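Local coordinates for rhamnosidase B (Bacillus sp., PDB 2OKX), which hydrolyses terminal alpha-L-rhamnose residues from rhamnose-containing glycosides, as a family 78 glycoside hydrolase, probably with inversion of anomeric configuration, at residues A8-G14 with A176-A182; Y242-T248 with L337-F343; G265-S269 with V303-D309; I552-T556 with A836-W840; D579-E583 with C861-S865. One frame throughout, in Å; residues are numbered along the deposited sequence.

Interaction 1. Residues A8-G14 with A176-A182; sequences ASWIWGG and ARSIGPA
Two extended segments, 8-14 and 176-182, run antiparallel, strands 9-12 and 177-181 passing 4.5 Å apart at 146°. Trp12 and Arg177 form a hydrogen-bonded pair (Trp12 N to Arg177 O 3.0 Å, Arg177 N to Trp12 O 2.9 Å), and Ile11 faces Ser178 in a non-hydrogen-bonded pair, CA atoms 4.5 Å apart. Beyond it Ile179 and Gly180 together face Trp10, a beta bulge: Ile179 N donates to Trp10 O (2.7 Å) and Trp10 N to Gly180 O (2.9 Å). Gly180 has phi 149°, which side chains disfavour. One water closes the end, donating to Ala8 O (2.7 Å) and accepting from Ala182 N (2.8 Å).

Among apolar contacts, Ile179 (m, t) lays CD1 3.8 Å from Trp12 CB and CB 4.0 Å from Trp10 CB; Ile11 (p, t) sets CD1 3.8 Å from Ala176 CB. The tryptophans (chi1 m at Trp10, t at Trp12) meet Trp187, stacked on Trp10, and Arg24, cation-pi partner of Trp12.

Strand 9-12 is the outermost counted in a seven-stranded antiparallel sheet; on its other side Ile11 and Ser9 bond through their backbones to Leu111 and Thr125. Main-chain bonds set the alignment; Ile11, Ile179 and the two tryptophans supply apolar packing.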
# COMPACT_ATOMS: atom_id res chain seq x y z
N ALA A 8 -29.18 2.91 17.23
CA ALA A 8 -28.16 3.89 17.57
C ALA A 8 -28.12 4.92 16.45
O ALA A 8 -28.64 4.69 15.36
CB ALA A 8 -26.80 3.21 17.72
N SER A 9 -27.48 6.05 16.72
CA SER A 9 -27.39 7.11 15.73
C SER A 9 -25.95 7.49 15.42
O SER A 9 -25.08 7.41 16.28
CB SER A 9 -28.13 8.35 16.23
OG SER A 9 -29.48 8.04 16.54
N TRP A 10 -25.71 7.89 14.17
CA TRP A 10 -24.39 8.33 13.77
C TRP A 10 -24.17 9.64 14.52
O TRP A 10 -25.05 10.50 14.53
CB TRP A 10 -24.33 8.64 12.27
CG TRP A 10 -24.11 7.46 11.38
CD1 TRP A 10 -25.05 6.74 10.72
CD2 TRP A 10 -22.84 6.91 11.01
NE1 TRP A 10 -24.45 5.77 9.95
CE2 TRP A 10 -23.09 5.85 10.11
CE3 TRP A 10 -21.51 7.21 11.35
CZ2 TRP A 10 -22.07 5.09 9.54
CZ3 TRP A 10 -20.49 6.45 10.78
CH2 TRP A 10 -20.77 5.40 9.88
N ILE A 11 -23.02 9.79 15.15
CA ILE A 11 -22.73 11.01 15.89
C ILE A 11 -21.36 11.57 15.56
O ILE A 11 -20.47 10.85 15.10
CB ILE A 11 -22.80 10.79 17.42
CG1 ILE A 11 -21.73 9.78 17.85
CG2 ILE A 11 -24.19 10.32 17.81
CD1 ILE A 11 -21.63 9.60 19.35
N TRP A 12 -21.20 12.87 15.79
CA TRP A 12 -19.93 13.53 15.55
C TRP A 12 -19.86 14.68 16.55
O TRP A 12 -20.65 14.73 17.50
CB TRP A 12 -19.85 14.06 14.11
CG TRP A 12 -18.47 14.52 13.74
CD1 TRP A 12 -18.10 15.77 13.32
CD2 TRP A 12 -17.26 13.75 13.78
NE1 TRP A 12 -16.74 15.83 13.12
CE2 TRP A 12 -16.20 14.60 13.40
CE3 TRP A 12 -16.97 12.42 14.12
CZ2 TRP A 12 -14.87 14.16 13.33
CZ3 TRP A 12 -15.65 11.98 14.06
CH2 TRP A 12 -14.62 12.85 13.67
N GLY A 13 -18.91 15.59 16.35
CA GLY A 13 -18.75 16.72 17.25
C GLY A 13 -18.12 17.87 16.50
O GLY A 13 -17.56 17.67 15.43
N GLY A 14 -18.19 19.07 17.07
CA GLY A 14 -17.61 20.23 16.40
C GLY A 14 -18.55 20.77 15.34
O GLY A 14 -19.60 20.18 15.08
N ALA A 176 -22.19 15.03 22.16
CA ALA A 176 -22.07 14.68 20.75
C ALA A 176 -23.32 15.14 20.00
O ALA A 176 -24.38 15.28 20.60
CB ALA A 176 -21.88 13.18 20.59
N ARG A 177 -23.18 15.36 18.70
CA ARG A 177 -24.29 15.80 17.87
C ARG A 177 -24.75 14.66 16.98
O ARG A 177 -23.94 14.07 16.26
CB ARG A 177 -23.87 16.99 17.01
CG ARG A 177 -23.15 18.09 17.77
CD ARG A 177 -22.70 19.22 16.84
NE ARG A 177 -21.93 20.24 17.56
CZ ARG A 177 -21.49 21.37 17.01
NH1 ARG A 177 -20.80 22.24 17.74
NH2 ARG A 177 -21.74 21.64 15.73
N SER A 178 -26.04 14.34 17.02
CA SER A 178 -26.57 13.27 16.19
C SER A 178 -26.61 13.70 14.73
O SER A 178 -26.96 14.84 14.42
CB SER A 178 -27.98 12.89 16.65
OG SER A 178 -28.54 11.91 15.79
N ILE A 179 -26.26 12.79 13.83
CA ILE A 179 -26.26 13.06 12.40
C ILE A 179 -27.47 12.41 11.76
O ILE A 179 -27.98 12.88 10.74
CB ILE A 179 -24.98 12.51 11.72
CG1 ILE A 179 -23.74 13.19 12.31
CG2 ILE A 179 -25.05 12.73 10.22
CD1 ILE A 179 -22.43 12.66 11.75
N GLY A 180 -27.93 11.32 12.36
CA GLY A 180 -29.09 10.62 11.84
C GLY A 180 -29.01 9.13 12.13
O GLY A 180 -27.98 8.65 12.61
N PRO A 181 -30.07 8.38 11.85
CA PRO A 181 -30.06 6.94 12.11
C PRO A 181 -29.23 6.20 11.07
O PRO A 181 -28.66 6.82 10.17
CB PRO A 181 -31.54 6.57 12.02
CG PRO A 181 -32.01 7.47 10.92
CD PRO A 181 -31.37 8.80 11.28
N ALA A 182 -29.15 4.88 11.20
CA ALA A 182 -28.41 4.07 10.24
C ALA A 182 -29.11 4.21 8.90
O ALA A 182 -30.33 4.07 8.82
CB ALA A 182 -28.39 2.62 10.69
O HOH W 1 -30.23 3.74 13.46

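Interaction 2. Residues Y242-T248 with L337-F343; sequences YCGYVAT and LATIGTF
Five backbone hydrogen bonds join segments 242-248 and 337-343 as antiparallel neighbours in a beta-sheet of the D2 region. Ala247 N to Ala338 O (2.6 Å) and Ala338 N to Ala247 O (2.8 Å) make one hydrogen-bonded pair; Tyr245 N to Ile340 O (3.0 Å) and Ile340 N to Tyr245 O (2.9 Å) make the next. Between them Val246 faces Thr339 across 4.4 Å, CA to CA. The strands cross at 138°. Past Ile340, Gly341 (phi 150°) and a cis peptide before Thr342 bend the chain, yet Phe343 N still reaches Cys243 O at 3.1 Å. Gly244 is tight: a CB there would collide with Ile340 O.

On the Tyr245 face, Tyr245 (m) and Ile340 (m, t) pack side by side, CD1 to CB 4.3 Å, and small Ala247 accepts Ile340 CD1 3.9 Å from its CB. Helix 362-370 covers this face, where Tyr245 OH bonds to Tyr364 O. Leu337 (m, t) brings CD2 3.3 Å from Thr248 CB. At the bend, Cys243 (t) sets SG 3.9 Å from Phe343 CB and 5.2 Å from the Phe343 ring centroid, an oblique sulfur-aromatic contact.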
# COMPACT_ATOMS: atom_id res chain seq x y z
N TYR A 242 -1.24 21.45 -11.75
CA TYR A 242 -1.41 22.87 -11.47
C TYR A 242 -0.20 23.64 -11.96
O TYR A 242 0.90 23.09 -12.08
CB TYR A 242 -1.63 23.13 -9.97
CG TYR A 242 -0.72 22.38 -9.04
CD1 TYR A 242 -1.18 21.26 -8.34
CD2 TYR A 242 0.61 22.77 -8.85
CE1 TYR A 242 -0.34 20.54 -7.47
CE2 TYR A 242 1.45 22.06 -7.99
CZ TYR A 242 0.97 20.95 -7.31
OH TYR A 242 1.80 20.24 -6.47
N CYS A 243 -0.42 24.91 -12.24
CA CYS A 243 0.63 25.79 -12.73
C CYS A 243 0.77 26.94 -11.75
O CYS A 243 -0.21 27.61 -11.42
CB CYS A 243 0.24 26.33 -14.11
SG CYS A 243 1.44 27.47 -14.83
N GLY A 244 1.98 27.17 -11.26
CA GLY A 244 2.19 28.25 -10.31
C GLY A 244 3.51 28.14 -9.58
O GLY A 244 4.37 27.33 -9.93
N TYR A 245 3.67 28.97 -8.55
CA TYR A 245 4.90 28.98 -7.76
C TYR A 245 4.63 29.02 -6.27
O TYR A 245 3.50 29.26 -5.82
CB TYR A 245 5.75 30.22 -8.06
CG TYR A 245 6.06 30.50 -9.51
CD1 TYR A 245 5.12 31.11 -10.34
CD2 TYR A 245 7.31 30.18 -10.04
CE1 TYR A 245 5.42 31.40 -11.67
CE2 TYR A 245 7.62 30.46 -11.36
CZ TYR A 245 6.67 31.07 -12.17
OH TYR A 245 6.99 31.34 -13.48
N VAL A 246 5.68 28.78 -5.50
CA VAL A 246 5.63 28.90 -4.06
C VAL A 246 6.52 30.11 -3.86
O VAL A 246 7.59 30.19 -4.48
CB VAL A 246 6.25 27.70 -3.33
CG1 VAL A 246 6.57 28.08 -1.88
CG2 VAL A 246 5.29 26.52 -3.35
N ALA A 247 6.11 31.05 -3.02
CA ALA A 247 6.93 32.24 -2.82
C ALA A 247 7.05 32.64 -1.36
O ALA A 247 6.10 32.51 -0.58
CB ALA A 247 6.36 33.40 -3.63
N THR A 248 8.23 33.14 -1.00
CA THR A 248 8.49 33.59 0.35
C THR A 248 9.61 34.62 0.33
O THR A 248 10.46 34.61 -0.57
CB THR A 248 8.93 32.42 1.27
OG1 THR A 248 8.93 32.86 2.63
CG2 THR A 248 10.33 31.95 0.90
N LEU A 337 4.81 31.36 3.83
CA LEU A 337 4.88 31.10 2.40
C LEU A 337 3.56 31.49 1.76
O LEU A 337 2.53 31.56 2.42
CB LEU A 337 5.13 29.61 2.12
CG LEU A 337 6.36 28.93 2.73
CD1 LEU A 337 6.35 27.45 2.37
CD2 LEU A 337 7.62 29.58 2.22
N ALA A 338 3.61 31.73 0.46
CA ALA A 338 2.42 32.07 -0.31
C ALA A 338 2.56 31.34 -1.64
O ALA A 338 3.66 30.95 -2.02
CB ALA A 338 2.36 33.57 -0.55
N THR A 339 1.46 31.14 -2.34
CA THR A 339 1.53 30.49 -3.63
C THR A 339 1.02 31.47 -4.67
O THR A 339 0.16 32.31 -4.38
CB THR A 339 0.71 29.18 -3.67
OG1 THR A 339 -0.66 29.46 -3.33
CG2 THR A 339 1.28 28.17 -2.70
N ILE A 340 1.57 31.38 -5.88
CA ILE A 340 1.17 32.26 -6.97
C ILE A 340 0.50 31.42 -8.05
O ILE A 340 1.13 30.55 -8.66
CB ILE A 340 2.40 32.97 -7.56
CG1 ILE A 340 3.21 33.61 -6.44
CG2 ILE A 340 1.95 34.04 -8.56
CD1 ILE A 340 4.49 34.29 -6.90
N GLY A 341 -0.79 31.68 -8.27
CA GLY A 341 -1.55 30.93 -9.25
C GLY A 341 -2.99 30.90 -8.77
O GLY A 341 -3.39 31.78 -8.00
N THR A 342 -3.78 29.91 -9.17
CA THR A 342 -3.34 28.83 -10.06
C THR A 342 -3.61 29.25 -11.50
O THR A 342 -4.76 29.36 -11.91
CB THR A 342 -4.13 27.55 -9.73
OG1 THR A 342 -4.04 27.30 -8.32
CG2 THR A 342 -3.56 26.36 -10.49
N PHE A 343 -2.55 29.47 -12.27
CA PHE A 343 -2.68 29.91 -13.65
C PHE A 343 -3.51 28.99 -14.53
O PHE A 343 -4.26 29.45 -15.38
CB PHE A 343 -1.30 30.14 -14.27
CG PHE A 343 -0.48 31.17 -13.54
CD1 PHE A 343 0.49 30.79 -12.61
CD2 PHE A 343 -0.70 32.53 -13.75
CE1 PHE A 343 1.22 31.74 -11.90
CE2 PHE A 343 0.02 33.49 -13.05
CZ PHE A 343 0.98 33.10 -12.12

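Interaction 3. Residues G265-S269 with V303-D309; sequences GVRGS and VDITSSD
Arg267, chi1 m and then two trans torsions, stretches along segment 303-309 from a CB that points toward it. Its chi4 of -74° turns the guanidinium so that NH1 makes weak hydrogen bonds to Ser308 O (3.0 Å) and Ser307 OG (3.4 Å), while NH2 lies 3.1 Å from Asp309 OD1. That salt bridge is purely electrostatic, the oxygen standing well out of the guanidinium plane; Arg267 NE bonds to Ser314 OG and Asp309 OD2 to Tyr242 OH. Ser307 (p) also folds OG back onto Ile305 O at 2.9 Å.

An Asx turn interrupts strand 297-309 here: Asp304 (t) accepts from Thr306 N (2.9 Å) and Thr306 OG1 (2.8 Å) through OD2. A carboxylate suits this place because its other oxygen, OD1, takes Ser269 OG (2.5 Å; Ser269 is p) and, weakly, Ser269 N (3.2 Å). Gly268 CA passes 3.5 Å from Thr306 O, where a CB would clash with Asp304 O; Gly268 N donates weakly to Asp304 O (2.8 Å). Val266 and Val303, both t, meet CG1 to CG1 at 4.1 Å. One water donates to Arg267 O (3.0 Å) and Thr306 O (2.6 Å).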
# COMPACT_ATOMS: atom_id res chain seq x y z
N GLY A 265 12.93 17.04 -4.21
CA GLY A 265 13.20 17.74 -5.46
C GLY A 265 12.29 18.92 -5.78
O GLY A 265 11.35 19.22 -5.04
N VAL A 266 12.59 19.58 -6.89
CA VAL A 266 11.81 20.73 -7.34
C VAL A 266 10.77 20.26 -8.37
O VAL A 266 11.13 19.78 -9.44
CB VAL A 266 12.71 21.79 -8.01
CG1 VAL A 266 11.88 22.96 -8.48
CG2 VAL A 266 13.78 22.26 -7.02
N ARG A 267 9.50 20.42 -8.03
CA ARG A 267 8.39 20.01 -8.89
C ARG A 267 8.39 20.65 -10.27
O ARG A 267 8.15 19.98 -11.27
CB ARG A 267 7.05 20.31 -8.23
CG ARG A 267 6.60 19.25 -7.26
CD ARG A 267 5.26 19.58 -6.64
NE ARG A 267 4.81 18.46 -5.84
CZ ARG A 267 4.33 17.32 -6.34
NH1 ARG A 267 4.23 17.16 -7.65
NH2 ARG A 267 3.97 16.34 -5.53
N GLY A 268 8.65 21.96 -10.30
CA GLY A 268 8.63 22.68 -11.56
C GLY A 268 9.95 22.85 -12.28
O GLY A 268 10.91 22.13 -12.03
N SER A 269 9.99 23.84 -13.17
CA SER A 269 11.16 24.14 -13.98
C SER A 269 12.38 24.67 -13.25
O SER A 269 13.49 24.63 -13.79
CB SER A 269 10.78 25.13 -15.09
OG SER A 269 10.39 26.37 -14.53
N VAL A 303 9.80 29.40 -6.24
CA VAL A 303 10.00 28.01 -6.64
C VAL A 303 8.87 27.60 -7.58
O VAL A 303 7.70 27.64 -7.21
CB VAL A 303 9.99 27.07 -5.42
CG1 VAL A 303 10.21 25.62 -5.87
CG2 VAL A 303 11.06 27.48 -4.42
N ASP A 304 9.22 27.23 -8.80
CA ASP A 304 8.21 26.81 -9.76
C ASP A 304 7.74 25.41 -9.36
O ASP A 304 8.56 24.50 -9.24
CB ASP A 304 8.79 26.77 -11.18
CG ASP A 304 7.75 26.45 -12.24
OD1 ASP A 304 8.10 26.44 -13.43
OD2 ASP A 304 6.57 26.21 -11.88
N ILE A 305 6.44 25.25 -9.14
CA ILE A 305 5.89 23.96 -8.74
C ILE A 305 4.93 23.39 -9.79
O ILE A 305 4.22 22.42 -9.52
CB ILE A 305 5.13 24.07 -7.40
CG1 ILE A 305 4.02 25.12 -7.50
CG2 ILE A 305 6.10 24.39 -6.27
CD1 ILE A 305 3.16 25.24 -6.25
N THR A 306 4.94 23.99 -10.98
CA THR A 306 4.08 23.55 -12.08
C THR A 306 4.34 22.08 -12.35
O THR A 306 5.45 21.70 -12.72
CB THR A 306 4.36 24.36 -13.35
OG1 THR A 306 4.12 25.75 -13.09
CG2 THR A 306 3.48 23.89 -14.49
N SER A 307 3.31 21.25 -12.18
CA SER A 307 3.47 19.82 -12.38
C SER A 307 2.19 19.04 -12.12
O SER A 307 1.13 19.60 -11.87
CB SER A 307 4.52 19.30 -11.40
OG SER A 307 4.08 19.53 -10.07
N SER A 308 2.32 17.72 -12.18
CA SER A 308 1.23 16.81 -11.89
C SER A 308 1.46 16.42 -10.44
O SER A 308 2.60 16.20 -10.04
CB SER A 308 1.31 15.57 -12.78
OG SER A 308 0.26 14.67 -12.48
N ASP A 309 0.40 16.33 -9.66
CA ASP A 309 0.53 15.97 -8.25
C ASP A 309 -0.60 15.01 -7.88
O ASP A 309 -1.77 15.40 -7.85
CB ASP A 309 0.44 17.24 -7.38
CG ASP A 309 0.93 17.01 -5.95
OD1 ASP A 309 0.95 15.86 -5.49
OD2 ASP A 309 1.29 18.01 -5.29
O HOH W 2 6.53 19.63 -13.83

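Interaction 4. Residues I552-T556 with A836-W840; sequences ISRHT and ATTCW
Ile552 (chi1 p, chi2 t) lies against the backbone of the loop segment 836-840: its CG2 is 3.6 Å from Thr837 C and 3.7 Å from Ala836 O, and its CG1 is 3.9 Å from Cys839 SG. Beta-branching thus lets CG2 meet the loop backbone while CG1 meets the sulfur. One helical turn on, Thr556 (m) carries the single hydrogen bond between the segments. Its OG1 donates to Ile552 O (2.6 Å), the usual i-4 bond of a helical threonine, and accepts from Cys839 N (2.7 Å), so one hydroxyl joins helix to loop. Cys839 (m) turns its sulfur to the helix, SG 3.6 Å from Thr556 OG1. Beside them His555 (t) brings CD2 3.5 Å from both Thr837 O and Thr838 CG2, its NE2 being bound to Glu446 O. The closest CA atoms, Ile552 and Thr838, are 4.6 Å apart.

The contact packs helix 544-559 of the six-hairpin glycosidase domain against the loop that follows helix 817-833; Leu832 of that helix also touches Ile552, Tyr828 touches Cys839, and strand 446-448 borders His555 and Thr838.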
# COMPACT_ATOMS: atom_id res chain seq x y z
N ILE A 552 11.10 -15.77 2.32
CA ILE A 552 10.77 -14.36 2.12
C ILE A 552 9.47 -14.20 1.33
O ILE A 552 8.76 -13.21 1.50
CB ILE A 552 11.91 -13.57 1.42
CG1 ILE A 552 12.16 -14.08 0.01
CG2 ILE A 552 13.18 -13.67 2.26
CD1 ILE A 552 13.15 -13.21 -0.77
N SER A 553 9.14 -15.18 0.49
CA SER A 553 7.90 -15.11 -0.27
C SER A 553 6.71 -15.23 0.69
O SER A 553 5.70 -14.55 0.53
CB SER A 553 7.84 -16.24 -1.31
OG SER A 553 8.80 -16.05 -2.34
N ARG A 554 6.85 -16.11 1.67
CA ARG A 554 5.79 -16.31 2.66
C ARG A 554 5.63 -15.04 3.51
O ARG A 554 4.52 -14.59 3.77
CB ARG A 554 6.15 -17.50 3.56
CG ARG A 554 5.01 -18.07 4.41
CD ARG A 554 5.19 -17.81 5.90
NE ARG A 554 6.49 -18.25 6.44
CZ ARG A 554 6.76 -19.46 6.92
NH1 ARG A 554 7.98 -19.72 7.38
NH2 ARG A 554 5.84 -20.41 6.96
N HIS A 555 6.75 -14.47 3.94
CA HIS A 555 6.69 -13.27 4.76
C HIS A 555 6.09 -12.09 4.00
O HIS A 555 5.29 -11.33 4.54
CB HIS A 555 8.09 -12.90 5.27
CG HIS A 555 8.07 -11.84 6.33
ND1 HIS A 555 7.33 -11.96 7.48
CD2 HIS A 555 8.68 -10.63 6.39
CE1 HIS A 555 7.48 -10.87 8.22
NE2 HIS A 555 8.29 -10.05 7.58
N THR A 556 6.45 -11.95 2.73
CA THR A 556 5.93 -10.86 1.90
C THR A 556 4.41 -10.96 1.81
O THR A 556 3.69 -9.97 1.92
CB THR A 556 6.50 -10.93 0.47
OG1 THR A 556 7.93 -10.91 0.53
CG2 THR A 556 6.01 -9.73 -0.35
N ALA A 836 17.47 -9.06 1.72
CA ALA A 836 16.03 -8.86 1.63
C ALA A 836 15.31 -9.85 2.55
O ALA A 836 15.75 -10.99 2.72
CB ALA A 836 15.56 -9.05 0.19
N THR A 837 14.22 -9.42 3.17
CA THR A 837 13.45 -10.30 4.03
C THR A 837 12.06 -10.43 3.44
O THR A 837 11.19 -11.11 3.99
CB THR A 837 13.38 -9.76 5.48
OG1 THR A 837 12.96 -8.39 5.47
CG2 THR A 837 14.74 -9.87 6.17
N THR A 838 11.87 -9.77 2.30
CA THR A 838 10.62 -9.77 1.55
C THR A 838 10.97 -9.64 0.07
O THR A 838 12.10 -9.30 -0.28
CB THR A 838 9.69 -8.60 1.97
OG1 THR A 838 10.41 -7.36 1.88
CG2 THR A 838 9.20 -8.79 3.40
N CYS A 839 10.00 -9.90 -0.81
CA CYS A 839 10.22 -9.83 -2.25
C CYS A 839 10.04 -8.44 -2.84
O CYS A 839 9.02 -7.78 -2.62
CB CYS A 839 9.28 -10.81 -2.96
SG CYS A 839 9.46 -12.49 -2.35
N TRP A 840 11.04 -8.03 -3.62
CA TRP A 840 11.05 -6.72 -4.26
C TRP A 840 9.94 -6.51 -5.27
O TRP A 840 9.52 -7.43 -5.96
CB TRP A 840 12.38 -6.48 -4.97
CG TRP A 840 13.58 -6.49 -4.08
CD1 TRP A 840 13.60 -6.48 -2.71
CD2 TRP A 840 14.94 -6.49 -4.50
NE1 TRP A 840 14.90 -6.48 -2.26
CE2 TRP A 840 15.74 -6.49 -3.34
CE3 TRP A 840 15.57 -6.50 -5.76
CZ2 TRP A 840 17.14 -6.50 -3.39
CZ3 TRP A 840 16.96 -6.51 -5.81
CH2 TRP A 840 17.73 -6.51 -4.63

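Interaction 5. Residues D579-E583 with C861-S865; sequences DSRNE and CHAWS
His862 opens the approach of segment 861-865 to helix 577-590, its side chain coming near Asp579. Ala863 follows, starting a 3-10 turn (863-865) with CB toward the helix: the methyl lies 3.0 Å from Glu583 OE2, a tight fit that suits a small side chain. Trp864 does most of the covering. With chi1 p and chi2 -13° its ring brings CE3 within 3.3 Å of Asp579 OD1, and the CA atoms of Asp579 and Trp864 are 4.9 Å apart. Trp864 N donates a hydrogen bond to a water (2.9 Å), which lies 2.8 Å from Asp579 OD1 and can bridge the segments; no direct hydrogen bond joins them. Trp864 O lies 3.6 Å from Asn582 ND2, and Trp864 NE1 bonds to Glu841 O. Ser865 turns away.

Asp579 and Glu583 (both chi1 m), one helical turn apart, send their acids to the same side. Asp579 OD1 hydrogen-bonds a glycerol, probably from the crystallisation liquor, which may mark a pocket; with its carboxylates and tryptophan the wall is consistent with the sugar pocket of an (alpha/alpha)6-barrel glycosidase.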
# COMPACT_ATOMS: atom_id res chain seq x y z
N ASP A 579 -2.43 -7.24 -8.59
CA ASP A 579 -1.54 -7.90 -7.65
C ASP A 579 -2.22 -9.06 -6.93
O ASP A 579 -1.62 -10.12 -6.74
CB ASP A 579 -1.04 -6.91 -6.58
CG ASP A 579 -0.38 -5.67 -7.17
OD1 ASP A 579 0.65 -5.24 -6.62
OD2 ASP A 579 -0.90 -5.12 -8.16
N SER A 580 -3.47 -8.84 -6.53
CA SER A 580 -4.23 -9.84 -5.79
C SER A 580 -4.37 -11.22 -6.43
O SER A 580 -4.54 -12.21 -5.72
CB SER A 580 -5.62 -9.30 -5.44
OG SER A 580 -6.47 -9.32 -6.56
N ARG A 581 -4.34 -11.29 -7.76
CA ARG A 581 -4.47 -12.60 -8.41
C ARG A 581 -3.31 -13.50 -8.00
O ARG A 581 -3.52 -14.64 -7.58
CB ARG A 581 -4.51 -12.44 -9.93
CG ARG A 581 -4.68 -13.76 -10.69
CD ARG A 581 -3.34 -14.39 -11.07
NE ARG A 581 -3.50 -15.72 -11.65
CZ ARG A 581 -2.54 -16.39 -12.28
NH1 ARG A 581 -2.78 -17.60 -12.77
NH2 ARG A 581 -1.34 -15.85 -12.43
N ASN A 582 -2.09 -12.98 -8.11
CA ASN A 582 -0.91 -13.76 -7.73
C ASN A 582 -0.87 -13.96 -6.22
O ASN A 582 -0.56 -15.05 -5.74
CB ASN A 582 0.37 -13.07 -8.19
CG ASN A 582 0.56 -13.12 -9.70
OD1 ASN A 582 -0.26 -13.69 -10.43
ND2 ASN A 582 1.64 -12.52 -10.18
N GLU A 583 -1.18 -12.91 -5.48
CA GLU A 583 -1.16 -12.98 -4.03
C GLU A 583 -2.12 -14.04 -3.50
O GLU A 583 -1.82 -14.72 -2.53
CB GLU A 583 -1.49 -11.61 -3.42
CG GLU A 583 -0.49 -10.52 -3.81
CD GLU A 583 -0.90 -9.15 -3.30
OE1 GLU A 583 -2.02 -8.72 -3.60
OE2 GLU A 583 -0.09 -8.50 -2.60
N CYS A 861 8.81 -4.78 -0.60
CA CYS A 861 7.87 -5.80 -0.16
C CYS A 861 6.57 -5.74 -0.96
O CYS A 861 5.65 -5.01 -0.60
CB CYS A 861 7.57 -5.62 1.34
SG CYS A 861 6.49 -6.87 2.09
N HIS A 862 6.51 -6.50 -2.06
CA HIS A 862 5.34 -6.56 -2.93
C HIS A 862 4.97 -8.02 -3.11
O HIS A 862 5.69 -8.77 -3.78
CB HIS A 862 5.66 -5.95 -4.31
CG HIS A 862 5.09 -4.58 -4.52
ND1 HIS A 862 4.17 -4.30 -5.51
CD2 HIS A 862 5.32 -3.41 -3.88
CE1 HIS A 862 3.86 -3.02 -5.47
NE2 HIS A 862 4.54 -2.46 -4.49
N ALA A 863 3.86 -8.44 -2.51
CA ALA A 863 3.45 -9.84 -2.60
C ALA A 863 3.16 -10.30 -4.02
O ALA A 863 3.06 -11.50 -4.27
CB ALA A 863 2.24 -10.11 -1.69
N TRP A 864 3.02 -9.37 -4.96
CA TRP A 864 2.76 -9.80 -6.33
C TRP A 864 4.03 -10.44 -6.88
O TRP A 864 4.03 -11.06 -7.95
CB TRP A 864 2.26 -8.61 -7.19
CG TRP A 864 3.30 -7.65 -7.72
CD1 TRP A 864 4.61 -7.53 -7.35
CD2 TRP A 864 3.08 -6.65 -8.73
NE1 TRP A 864 5.22 -6.53 -8.07
CE2 TRP A 864 4.31 -5.97 -8.93
CE3 TRP A 864 1.97 -6.27 -9.50
CZ2 TRP A 864 4.45 -4.93 -9.86
CZ3 TRP A 864 2.11 -5.24 -10.42
CH2 TRP A 864 3.34 -4.58 -10.60
N SER A 865 5.11 -10.33 -6.11
CA SER A 865 6.42 -10.87 -6.46
C SER A 865 6.76 -12.16 -5.69
O SER A 865 7.88 -12.66 -5.80
CB SER A 865 7.52 -9.85 -6.15
OG SER A 865 7.40 -8.67 -6.93
O HOH W 3 2.07 -6.70 -4.63

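Five contacts fall into three groups along the chain. Interaction 1 stands apart, its centre about 39 Å from those of interactions 2 and 5. Interactions 2 and 3, centres about 10 Å apart, share the sheet of neighbouring strands 240-252 and 297-309: Val246 N lies 2.9 Å from Val303 O, and Tyr242 OH 2.6 Å from Asp309 OD2. Interactions 4 and 5, centres about 11 Å apart, alternate along the sequence, so that consecutive helices 544-559 and 577-590 meet one returning loop, where Cys839 O is 2.9 Å from His862 N. Interaction 5 may line the sugar pocket; glycerols, probably from the crystallisation liquor, also sit by interactions 2, 3 and 4 and alone do not locate it. The centres of interactions 3 and 5 are about 33 Å apart.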